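Side-chain contacts in LbaCas13a H328A (C2c2) (Lachnospiraceae bacterium NK4A179, PDB 5WLH), which binds CRISPR guide RNA and, as a Cas13a enzyme, probably uses it to find and cleave RNA through HEPN nuclease domains: residues S1018-D1023 against S1063-Y1068; D1116-Q1121 against R1365-P1370; A992-S997 against I1042-Y1047. All coordinates share one frame; numbering follows the deposited sequence.

Interaction 1. Residues S1018-D1023 against S1063-Y1068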
loop_
_atom_site.group_PDB
_atom_site.type_symbol
_atom_site.label_atom_id
_atom_site.label_comp_id
_atom_site.label_asym_id
_atom_site.label_seq_id
_atom_site.Cartn_x
_atom_site.Cartn_y
_atom_site.Cartn_z
ATOM N N SER A 1018 -28.117 14.490 -37.615
ATOM C CA SER A 1018 -29.398 14.919 -37.080
ATOM C C SER A 1018 -29.225 16.130 -36.169
ATOM O O SER A 1018 -28.155 16.362 -35.599
ATOM C CB SER A 1018 -30.051 13.776 -36.310
ATOM O OG SER A 1018 -29.495 13.690 -35.010
ATOM N N ASP A 1019 -30.293 16.913 -36.042
ATOM C CA ASP A 1019 -30.255 18.070 -35.161
ATOM C C ASP A 1019 -30.297 17.618 -33.707
ATOM O O ASP A 1019 -31.061 16.721 -33.341
ATOM C CB ASP A 1019 -31.427 19.008 -35.452
ATOM C CG ASP A 1019 -31.098 20.040 -36.513
ATOM O OD1 ASP A 1019 -30.185 19.789 -37.327
ATOM O OD2 ASP A 1019 -31.746 21.106 -36.529
ATOM N N ALA A 1020 -29.456 18.241 -32.879
ATOM C CA ALA A 1020 -29.418 17.963 -31.446
ATOM C C ALA A 1020 -30.226 18.989 -30.656
ATOM O O ALA A 1020 -31.155 18.624 -29.931
ATOM C CB ALA A 1020 -27.964 17.921 -30.953
ATOM N N VAL A 1021 -29.883 20.269 -30.791
ATOM C CA VAL A 1021 -30.609 21.365 -30.155
ATOM C C VAL A 1021 -30.565 22.577 -31.076
ATOM O O VAL A 1021 -29.482 23.029 -31.462
ATOM C CB VAL A 1021 -30.023 21.706 -28.770
ATOM C CG1 VAL A 1021 -30.292 23.164 -28.404
ATOM C CG2 VAL A 1021 -30.617 20.802 -27.717
ATOM N N ASN A 1022 -31.733 23.108 -31.437
ATOM C CA ASN A 1022 -31.834 24.314 -32.274
ATOM C C ASN A 1022 -31.067 24.045 -33.571
ATOM O O ASN A 1022 -31.343 23.040 -34.238
ATOM C CB ASN A 1022 -31.368 25.520 -31.469
ATOM C CG ASN A 1022 -32.453 26.067 -30.567
ATOM O OD1 ASN A 1022 -33.538 25.495 -30.467
ATOM N ND2 ASN A 1022 -32.164 27.176 -29.898
ATOM N N ASP A 1023 -30.112 24.887 -33.957
ATOM C CA ASP A 1023 -29.276 24.615 -35.119
ATOM C C ASP A 1023 -28.016 23.837 -34.760
ATOM O O ASP A 1023 -27.069 23.810 -35.556
ATOM C CB ASP A 1023 -28.905 25.921 -35.831
ATOM C CG ASP A 1023 -28.585 27.039 -34.864
ATOM O OD1 ASP A 1023 -27.670 26.874 -34.026
ATOM O OD2 ASP A 1023 -29.256 28.090 -34.950
ATOM N N SER A 1063 -30.287 12.536 -25.187
ATOM C CA SER A 1063 -30.530 13.549 -24.164
ATOM C C SER A 1063 -29.243 13.955 -23.458
ATOM O O SER A 1063 -29.121 15.103 -23.010
ATOM C CB SER A 1063 -31.567 13.053 -23.151
ATOM O OG SER A 1063 -31.096 11.940 -22.418
ATOM N N ASP A 1064 -28.277 13.037 -23.353
ATOM C CA ASP A 1064 -26.944 13.409 -22.880
ATOM C C ASP A 1064 -26.313 14.443 -23.802
ATOM O O ASP A 1064 -25.764 15.452 -23.346
ATOM C CB ASP A 1064 -26.044 12.173 -22.799
ATOM C CG ASP A 1064 -26.426 11.232 -21.674
ATOM O OD1 ASP A 1064 -26.968 11.704 -20.651
ATOM O OD2 ASP A 1064 -26.172 10.015 -21.821
ATOM N N ILE A 1065 -26.356 14.181 -25.109
ATOM C CA ILE A 1065 -25.753 15.080 -26.084
ATOM C C ILE A 1065 -26.502 16.403 -26.105
ATOM O O ILE A 1065 -25.901 17.474 -26.242
ATOM C CB ILE A 1065 -25.727 14.406 -27.464
ATOM C CG1 ILE A 1065 -24.874 13.128 -27.414
ATOM C CG2 ILE A 1065 -25.209 15.351 -28.516
ATOM C CD1 ILE A 1065 -25.201 12.146 -28.491
ATOM N N VAL A 1066 -27.821 16.346 -25.939
ATOM C CA VAL A 1066 -28.616 17.560 -25.804
ATOM C C VAL A 1066 -28.148 18.368 -24.600
ATOM O O VAL A 1066 -27.877 19.571 -24.702
ATOM C CB VAL A 1066 -30.107 17.196 -25.701
ATOM C CG1 VAL A 1066 -30.931 18.390 -25.228
ATOM C CG2 VAL A 1066 -30.603 16.646 -27.037
ATOM N N GLU A 1067 -28.037 17.713 -23.440
ATOM C CA GLU A 1067 -27.608 18.407 -22.228
ATOM C C GLU A 1067 -26.183 18.936 -22.368
ATOM O O GLU A 1067 -25.872 20.036 -21.895
ATOM C CB GLU A 1067 -27.737 17.470 -21.025
ATOM C CG GLU A 1067 -27.374 18.083 -19.675
ATOM C CD GLU A 1067 -28.399 19.089 -19.165
ATOM O OE1 GLU A 1067 -29.411 19.334 -19.858
ATOM O OE2 GLU A 1067 -28.187 19.632 -18.056
ATOM N N TYR A 1068 -25.309 18.169 -23.027
ATOM C CA TYR A 1068 -23.950 18.633 -23.295
ATOM C C TYR A 1068 -23.961 19.955 -24.061
ATOM O O TYR A 1068 -23.276 20.914 -23.687
ATOM C CB TYR A 1068 -23.189 17.556 -24.074
ATOM C CG TYR A 1068 -21.893 18.021 -24.698
ATOM C CD1 TYR A 1068 -20.745 18.160 -23.936
ATOM C CD2 TYR A 1068 -21.816 18.307 -26.055
ATOM C CE1 TYR A 1068 -19.556 18.589 -24.502
ATOM C CE2 TYR A 1068 -20.636 18.730 -26.628
ATOM C CZ TYR A 1068 -19.505 18.872 -25.844
ATOM O OH TYR A 1068 -18.322 19.299 -26.407
#
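A classic beta bulge, made by Ala1020 and Val1021 facing the first residue of strand 1024-1025, rests here on Ile1065 and Val1066 of helix 1062-1075. The bulge kinks the first strand of a small antiparallel hairpin. Ala1020 takes near-helical backbone angles, and with the usual alternation broken the CB atoms of Ala1020 and Val1021 both point toward the helix. The backbones come close: the CA atoms of Ala1020 and Val1066 are 5.7 Å apart. The main meeting is valine on valine, with the two side chains crossing at about a right angle. CG2 of Val1021 presses on CG1 of Val1066 at 3.5 Å, tighter than usual van der Waals contact. In Val1021 CG1 lies opposite the backbone N across CA-CB (chi1 153°), which leaves CG2, the branch beside the N, to make this touch. Val1066 has the same kind of rotamer but uses both methyls: CG1 goes to Val1021, while CG2 meets the backbone of the bulge instead of a side chain. Ala1020 adds a looser apolar contact, its CB standing 4.5 Å from CG2 of Ile1065. The two segments therefore meet through methyl groups and one carbonyl, without a hydrogen bond or salt bridge between them. Polar ties form with residues outside the two segments: Ser1018 OG bonds to Arg1062 NH2, and Asp1064 forms a salt bridge with Arg1358. Tyr1069 also covers Ala1020, and Lys1070 and Lys1073 reach Val1021, so the same helix supports the hairpin beyond this segment. Where the bulge turns its backbone to the helix, the carbonyl oxygen Ala1020 O lies 3.5 Å from the methyl carbon Val1066 CG2.

Interaction 2. Residues D1116-Q1121 against R1365-P1370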
loop_
_atom_site.group_PDB
_atom_site.type_symbol
_atom_site.label_atom_id
_atom_site.label_comp_id
_atom_site.label_asym_id
_atom_site.label_seq_id
_atom_site.Cartn_x
_atom_site.Cartn_y
_atom_site.Cartn_z
ATOM N N ASP A 1116 -9.276 -1.534 -13.048
ATOM C CA ASP A 1116 -7.872 -1.947 -13.081
ATOM C C ASP A 1116 -7.207 -1.765 -11.723
ATOM O O ASP A 1116 -6.340 -2.557 -11.336
ATOM C CB ASP A 1116 -7.097 -1.152 -14.126
ATOM C CG ASP A 1116 -7.427 -1.563 -15.536
ATOM O OD1 ASP A 1116 -8.005 -2.659 -15.717
ATOM O OD2 ASP A 1116 -7.101 -0.777 -16.453
ATOM N N GLU A 1117 -7.536 -0.685 -11.012
ATOM C CA GLU A 1117 -6.914 -0.499 -9.701
ATOM C C GLU A 1117 -7.452 -1.495 -8.683
ATOM O O GLU A 1117 -6.699 -1.993 -7.831
ATOM C CB GLU A 1117 -7.118 0.922 -9.189
ATOM C CG GLU A 1117 -6.368 1.954 -9.984
ATOM C CD GLU A 1117 -6.778 3.366 -9.633
ATOM O OE1 GLU A 1117 -7.442 3.559 -8.591
ATOM O OE2 GLU A 1117 -6.423 4.286 -10.400
ATOM N N LEU A 1118 -8.756 -1.784 -8.725
ATOM C CA LEU A 1118 -9.277 -2.818 -7.837
ATOM C C LEU A 1118 -8.680 -4.174 -8.164
ATOM O O LEU A 1118 -8.329 -4.943 -7.258
ATOM C CB LEU A 1118 -10.799 -2.889 -7.940
ATOM C CG LEU A 1118 -11.489 -1.616 -7.457
ATOM C CD1 LEU A 1118 -12.958 -1.682 -7.841
ATOM C CD2 LEU A 1118 -11.321 -1.456 -5.954
ATOM N N GLN A 1119 -8.559 -4.485 -9.459
ATOM C CA GLN A 1119 -8.032 -5.785 -9.855
ATOM C C GLN A 1119 -6.540 -5.843 -9.585
ATOM O O GLN A 1119 -6.017 -6.867 -9.140
ATOM C CB GLN A 1119 -8.303 -6.018 -11.344
ATOM C CG GLN A 1119 -7.607 -7.236 -11.943
ATOM C CD GLN A 1119 -8.241 -8.543 -11.536
ATOM O OE1 GLN A 1119 -9.019 -8.606 -10.587
ATOM N NE2 GLN A 1119 -7.897 -9.607 -12.249
ATOM N N GLY A 1120 -5.852 -4.736 -9.843
ATOM C CA GLY A 1120 -4.424 -4.686 -9.580
ATOM C C GLY A 1120 -4.103 -4.866 -8.110
ATOM O O GLY A 1120 -3.129 -5.522 -7.760
ATOM N N GLN A 1121 -4.927 -4.303 -7.223
ATOM C CA GLN A 1121 -4.655 -4.509 -5.806
ATOM C C GLN A 1121 -4.868 -5.968 -5.424
ATOM O O GLN A 1121 -4.132 -6.523 -4.606
ATOM C CB GLN A 1121 -5.548 -3.589 -4.961
ATOM C CG GLN A 1121 -5.383 -3.788 -3.446
ATOM C CD GLN A 1121 -3.971 -3.478 -2.973
ATOM O OE1 GLN A 1121 -3.496 -2.343 -3.094
ATOM N NE2 GLN A 1121 -3.289 -4.493 -2.431
ATOM N N ARG A 1365 -22.505 0.031 -9.261
ATOM C CA ARG A 1365 -22.650 -1.121 -10.143
ATOM C C ARG A 1365 -21.323 -1.855 -10.297
ATOM O O ARG A 1365 -21.277 -3.089 -10.343
ATOM C CB ARG A 1365 -23.156 -0.671 -11.504
ATOM C CG ARG A 1365 -24.558 -0.061 -11.470
ATOM C CD ARG A 1365 -25.235 -0.414 -12.771
ATOM N NE ARG A 1365 -25.297 0.712 -13.679
ATOM C CZ ARG A 1365 -25.579 0.617 -14.974
ATOM N NH1 ARG A 1365 -25.808 -0.564 -15.546
ATOM N NH2 ARG A 1365 -25.628 1.720 -15.703
ATOM N N LEU A 1366 -20.242 -1.098 -10.406
ATOM C CA LEU A 1366 -18.915 -1.694 -10.461
ATOM C C LEU A 1366 -18.662 -2.572 -9.245
ATOM O O LEU A 1366 -18.123 -3.681 -9.362
ATOM C CB LEU A 1366 -17.887 -0.566 -10.561
ATOM C CG LEU A 1366 -16.395 -0.799 -10.409
ATOM C CD1 LEU A 1366 -15.670 0.278 -11.211
ATOM C CD2 LEU A 1366 -16.021 -0.724 -8.949
ATOM N N LEU A 1367 -19.021 -2.083 -8.059
ATOM C CA LEU A 1367 -18.724 -2.831 -6.840
ATOM C C LEU A 1367 -19.621 -4.043 -6.683
ATOM O O LEU A 1367 -19.183 -5.081 -6.163
ATOM C CB LEU A 1367 -18.873 -1.927 -5.625
ATOM C CG LEU A 1367 -17.796 -0.845 -5.528
ATOM C CD1 LEU A 1367 -18.220 0.171 -4.480
ATOM C CD2 LEU A 1367 -16.478 -1.503 -5.150
ATOM N N PHE A 1368 -20.877 -3.932 -7.108
ATOM C CA PHE A 1368 -21.894 -4.914 -6.743
ATOM C C PHE A 1368 -22.221 -5.903 -7.840
ATOM O O PHE A 1368 -22.680 -7.003 -7.529
ATOM C CB PHE A 1368 -23.203 -4.222 -6.344
ATOM C CG PHE A 1368 -23.240 -3.780 -4.912
ATOM C CD1 PHE A 1368 -23.650 -4.657 -3.911
ATOM C CD2 PHE A 1368 -22.851 -2.502 -4.561
ATOM C CE1 PHE A 1368 -23.686 -4.253 -2.589
ATOM C CE2 PHE A 1368 -22.885 -2.092 -3.235
ATOM C CZ PHE A 1368 -23.298 -2.956 -2.253
ATOM N N TYR A 1369 -22.051 -5.533 -9.105
ATOM C CA TYR A 1369 -22.453 -6.415 -10.197
ATOM C C TYR A 1369 -21.864 -7.818 -10.002
ATOM O O TYR A 1369 -20.654 -7.948 -9.775
ATOM C CB TYR A 1369 -22.007 -5.843 -11.544
ATOM C CG TYR A 1369 -22.678 -6.565 -12.684
ATOM C CD1 TYR A 1369 -22.169 -7.763 -13.160
ATOM C CD2 TYR A 1369 -23.861 -6.088 -13.226
ATOM C CE1 TYR A 1369 -22.806 -8.452 -14.170
ATOM C CE2 TYR A 1369 -24.504 -6.769 -14.244
ATOM C CZ TYR A 1369 -23.974 -7.949 -14.707
ATOM O OH TYR A 1369 -24.604 -8.635 -15.726
ATOM N N PRO A 1370 -22.664 -8.896 -10.157
ATOM C CA PRO A 1370 -24.033 -9.015 -10.684
ATOM C C PRO A 1370 -25.164 -8.677 -9.712
ATOM O O PRO A 1370 -26.326 -8.688 -10.134
ATOM C CB PRO A 1370 -24.115 -10.497 -11.077
ATOM C CG PRO A 1370 -23.281 -11.171 -10.108
ATOM C CD PRO A 1370 -22.118 -10.221 -9.818
#
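Leu1118, on the long helix 1106-1145, meets Leu1366 and Leu1367 near the C-terminal end of helix 1357-1368. The tight part is a single pair of methyls. CD1 of Leu1118 reaches CD2 of Leu1366 at 3.4 Å, closer than carbons usually pack, and the two side chains cross obliquely. Their first torsions differ: Leu1366 sends CG opposite its backbone N (chi1 170°), whereas Leu1118 has CG opposite its carbonyl carbon (chi1 -64°). Each thereby extends one methyl across the separation between helices whose nearest CA atoms in these segments, those of Leu1118 and Leu1367, are still 9.5 Å apart. Leu1367 joins more loosely; only the end of its side chain turns inward, and its CD2 stays 4.4 Å from CD1 of Leu1118. Phe1262, Leu1288 and Ile1291 also pack on Leu1118, making this a buried apolar site. Gln1119, next in the helix, bonds through NE2 to Ile1249 O, within an R-X4-H sequence characteristic of HEPN nucleases, so the contact probably belongs to the second HEPN domain.

The other side of segment 1365-1370 is looser and more accessible. The helix gives way at Tyr1369 to a cis peptide and exposed Pro1370, whose CB lies 3.8 Å above the plane of the Tyr1369 ring, offset toward its rim. Arg1365, partly exposed, makes a salt bridge with Asp1058. Methyl packing is not directional, so the leucine contact itself implies close fit and burial from water, while specific polar pairing is left to the surrounding residues.

Interaction 3. Residues A992-S997 against I1042-Y1047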
loop_
_atom_site.group_PDB
_atom_site.type_symbol
_atom_site.label_atom_id
_atom_site.label_comp_id
_atom_site.label_asym_id
_atom_site.label_seq_id
_atom_site.Cartn_x
_atom_site.Cartn_y
_atom_site.Cartn_z
ATOM N N ALA A 992 -18.470 0.957 -36.376
ATOM C CA ALA A 992 -19.715 1.590 -35.953
ATOM C C ALA A 992 -20.515 0.675 -35.036
ATOM O O ALA A 992 -21.146 1.136 -34.078
ATOM C CB ALA A 992 -20.544 1.980 -37.176
ATOM N N GLU A 993 -20.504 -0.630 -35.314
ATOM C CA GLU A 993 -21.186 -1.573 -34.433
ATOM C C GLU A 993 -20.518 -1.643 -33.067
ATOM O O GLU A 993 -21.197 -1.823 -32.048
ATOM C CB GLU A 993 -21.225 -2.960 -35.077
ATOM C CG GLU A 993 -21.925 -4.014 -34.234
ATOM C CD GLU A 993 -22.180 -5.296 -35.001
ATOM O OE1 GLU A 993 -23.014 -6.109 -34.543
ATOM O OE2 GLU A 993 -21.545 -5.492 -36.061
ATOM N N TYR A 994 -19.192 -1.510 -33.024
ATOM C CA TYR A 994 -18.502 -1.482 -31.740
ATOM C C TYR A 994 -18.868 -0.232 -30.944
ATOM O O TYR A 994 -19.120 -0.310 -29.735
ATOM C CB TYR A 994 -16.993 -1.567 -31.961
ATOM C CG TYR A 994 -16.231 -1.882 -30.702
ATOM C CD1 TYR A 994 -16.117 -3.186 -30.245
ATOM C CD2 TYR A 994 -15.649 -0.868 -29.953
ATOM C CE1 TYR A 994 -15.431 -3.478 -29.086
ATOM C CE2 TYR A 994 -14.962 -1.145 -28.795
ATOM C CZ TYR A 994 -14.857 -2.450 -28.365
ATOM O OH TYR A 994 -14.172 -2.723 -27.207
ATOM N N ILE A 995 -18.914 0.925 -31.609
ATOM C CA ILE A 995 -19.309 2.170 -30.952
ATOM C C ILE A 995 -20.688 2.042 -30.319
ATOM O O ILE A 995 -20.953 2.622 -29.258
ATOM C CB ILE A 995 -19.261 3.332 -31.965
ATOM C CG1 ILE A 995 -17.847 3.495 -32.517
ATOM C CG2 ILE A 995 -19.769 4.617 -31.344
ATOM C CD1 ILE A 995 -17.788 4.209 -33.848
ATOM N N SER A 996 -21.580 1.267 -30.944
ATOM C CA SER A 996 -22.934 1.080 -30.437
ATOM C C SER A 996 -22.976 0.382 -29.085
ATOM O O SER A 996 -24.025 0.397 -28.438
ATOM C CB SER A 996 -23.774 0.296 -31.454
ATOM O OG SER A 996 -23.344 -1.054 -31.568
ATOM N N SER A 997 -21.874 -0.226 -28.641
ATOM C CA SER A 997 -21.849 -0.769 -27.287
ATOM C C SER A 997 -21.900 0.338 -26.245
ATOM O O SER A 997 -22.365 0.110 -25.125
ATOM C CB SER A 997 -20.595 -1.615 -27.074
ATOM O OG SER A 997 -20.232 -2.319 -28.243
ATOM N N ILE A 1042 -11.045 3.162 -28.679
ATOM C CA ILE A 1042 -9.989 2.223 -29.045
ATOM C C ILE A 1042 -9.208 1.796 -27.804
ATOM O O ILE A 1042 -8.883 0.617 -27.638
ATOM C CB ILE A 1042 -9.073 2.822 -30.130
ATOM C CG1 ILE A 1042 -9.720 2.693 -31.513
ATOM C CG2 ILE A 1042 -7.767 2.045 -30.216
ATOM C CD1 ILE A 1042 -10.861 3.599 -31.759
ATOM N N LEU A 1043 -8.927 2.740 -26.894
ATOM C CA LEU A 1043 -8.224 2.370 -25.667
ATOM C C LEU A 1043 -9.045 1.385 -24.841
ATOM O O LEU A 1043 -8.494 0.471 -24.217
ATOM C CB LEU A 1043 -7.896 3.621 -24.850
ATOM C CG LEU A 1043 -6.795 4.521 -25.407
ATOM C CD1 LEU A 1043 -6.709 5.783 -24.577
ATOM C CD2 LEU A 1043 -5.429 3.813 -25.450
ATOM N N SER A 1044 -10.366 1.556 -24.815
ATOM C CA SER A 1044 -11.202 0.600 -24.088
ATOM C C SER A 1044 -11.214 -0.762 -24.781
ATOM O O SER A 1044 -11.315 -1.799 -24.115
ATOM C CB SER A 1044 -12.613 1.168 -23.937
ATOM O OG SER A 1044 -13.407 0.833 -25.055
ATOM N N LYS A 1045 -11.067 -0.779 -26.107
ATOM C CA LYS A 1045 -11.007 -2.040 -26.846
ATOM C C LYS A 1045 -9.686 -2.766 -26.606
ATOM O O LYS A 1045 -9.658 -3.994 -26.487
ATOM C CB LYS A 1045 -11.211 -1.771 -28.338
ATOM C CG LYS A 1045 -10.786 -2.905 -29.276
ATOM C CD LYS A 1045 -11.933 -3.860 -29.556
ATOM C CE LYS A 1045 -11.879 -4.433 -30.979
ATOM N NZ LYS A 1045 -10.516 -4.393 -31.603
ATOM N N LEU A 1046 -8.579 -2.034 -26.547
ATOM C CA LEU A 1046 -7.285 -2.697 -26.394
ATOM C C LEU A 1046 -7.048 -3.120 -24.952
ATOM O O LEU A 1046 -6.528 -4.214 -24.697
ATOM C CB LEU A 1046 -6.153 -1.772 -26.832
ATOM C CG LEU A 1046 -6.143 -1.289 -28.282
ATOM C CD1 LEU A 1046 -4.975 -0.336 -28.516
ATOM C CD2 LEU A 1046 -6.050 -2.478 -29.197
ATOM N N TYR A 1047 -7.398 -2.249 -24.003
ATOM C CA TYR A 1047 -7.001 -2.419 -22.613
ATOM C C TYR A 1047 -8.158 -2.562 -21.635
ATOM O O TYR A 1047 -7.931 -3.033 -20.512
ATOM C CB TYR A 1047 -6.113 -1.237 -22.174
ATOM C CG TYR A 1047 -4.976 -0.954 -23.135
ATOM C CD1 TYR A 1047 -3.944 -1.886 -23.338
ATOM C CD2 TYR A 1047 -4.927 0.245 -23.845
ATOM C CE1 TYR A 1047 -2.906 -1.623 -24.211
ATOM C CE2 TYR A 1047 -3.909 0.511 -24.719
ATOM C CZ TYR A 1047 -2.903 -0.425 -24.908
ATOM O OH TYR A 1047 -1.892 -0.146 -25.772
HETATM O O HOH W 1 -12.615 -4.273 -24.486
#
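Tyr994 of helix 988-995 lies against the bent side chain of Lys1045 in helix 1039-1047, a helix-helix contact carried by an aromatic ring and a lysine's aliphatic stem.

Most of the contact is van der Waals packing. Tyr994 CG stands opposite its backbone N (chi1 -166°), sending the ring toward the second helix until Tyr994 OH is 3.3 Å from Lys1045 CA, a close contact that is not a hydrogen bond. Bends along the lysine chain then carry its methylenes along the ring: Lys1045 CD comes to 3.5 Å from Tyr994 CZ, Lys1045 CB is 3.8 Å from Tyr994 CE2, and Lys1045 CE lies over one face. Phe985 meets the tyrosine ring as well.

The charged part is weaker. Lys1045 NZ is 5.9 Å from the centroid of the Tyr994 ring, 19° off its normal, at most a weak cation-pi attraction. The ammonium leads away from the tyrosine and is held instead by a hydrogen bond to Gln516 OE1, with Phe985 as a further cation-pi partner.

One water makes a weak polar link between the helices. It donates to Ser1044 O at 2.8 Å and has a weak bond to Tyr994 OH, at 3.5 Å. Ser1044 OG turns to Ile1041 O in its own helix. A leucine in place of Tyr994 would probably leave the methylenes of Lys1045 without their flat neighbour, open a gap between the helices and deprive the water of its hydroxyl partner.

Within the first segment, hydrogen bonds fix the chain just after the tyrosine. Tyr994 O accepts from Ser997 N and from Ser997 OG, the hydroxyl at 2.7 Å with a C=O...OG angle of 131°, and both donors approach from the same face of the carbonyl plane.

Interactions 1 and 3 alternate along the chain: 992-997, 1018-1023, 1042-1047 and 1063-1068 follow in turn, so the two contacts cross, with centres 23 Å apart. Interaction 2 comes later, joining helix 1106-1145 to helix 1357-1368 near the C-terminal end of the model; its centre is 20 Å from interaction 3 and 33 Å from interaction 1. No two touch directly, but neighbours connect them. Arg1358 of helix 1357-1368 pairs with Asp1064 of interaction 1, and helix 1050-1056 supplies Arg1050 to Tyr994 and Lys1055 to Tyr1369. These neighbouring residues probably help connect the outlying contacts to the likely HEPN region; nearest atoms of all three lie about 5 to 7 Å from bound RNA.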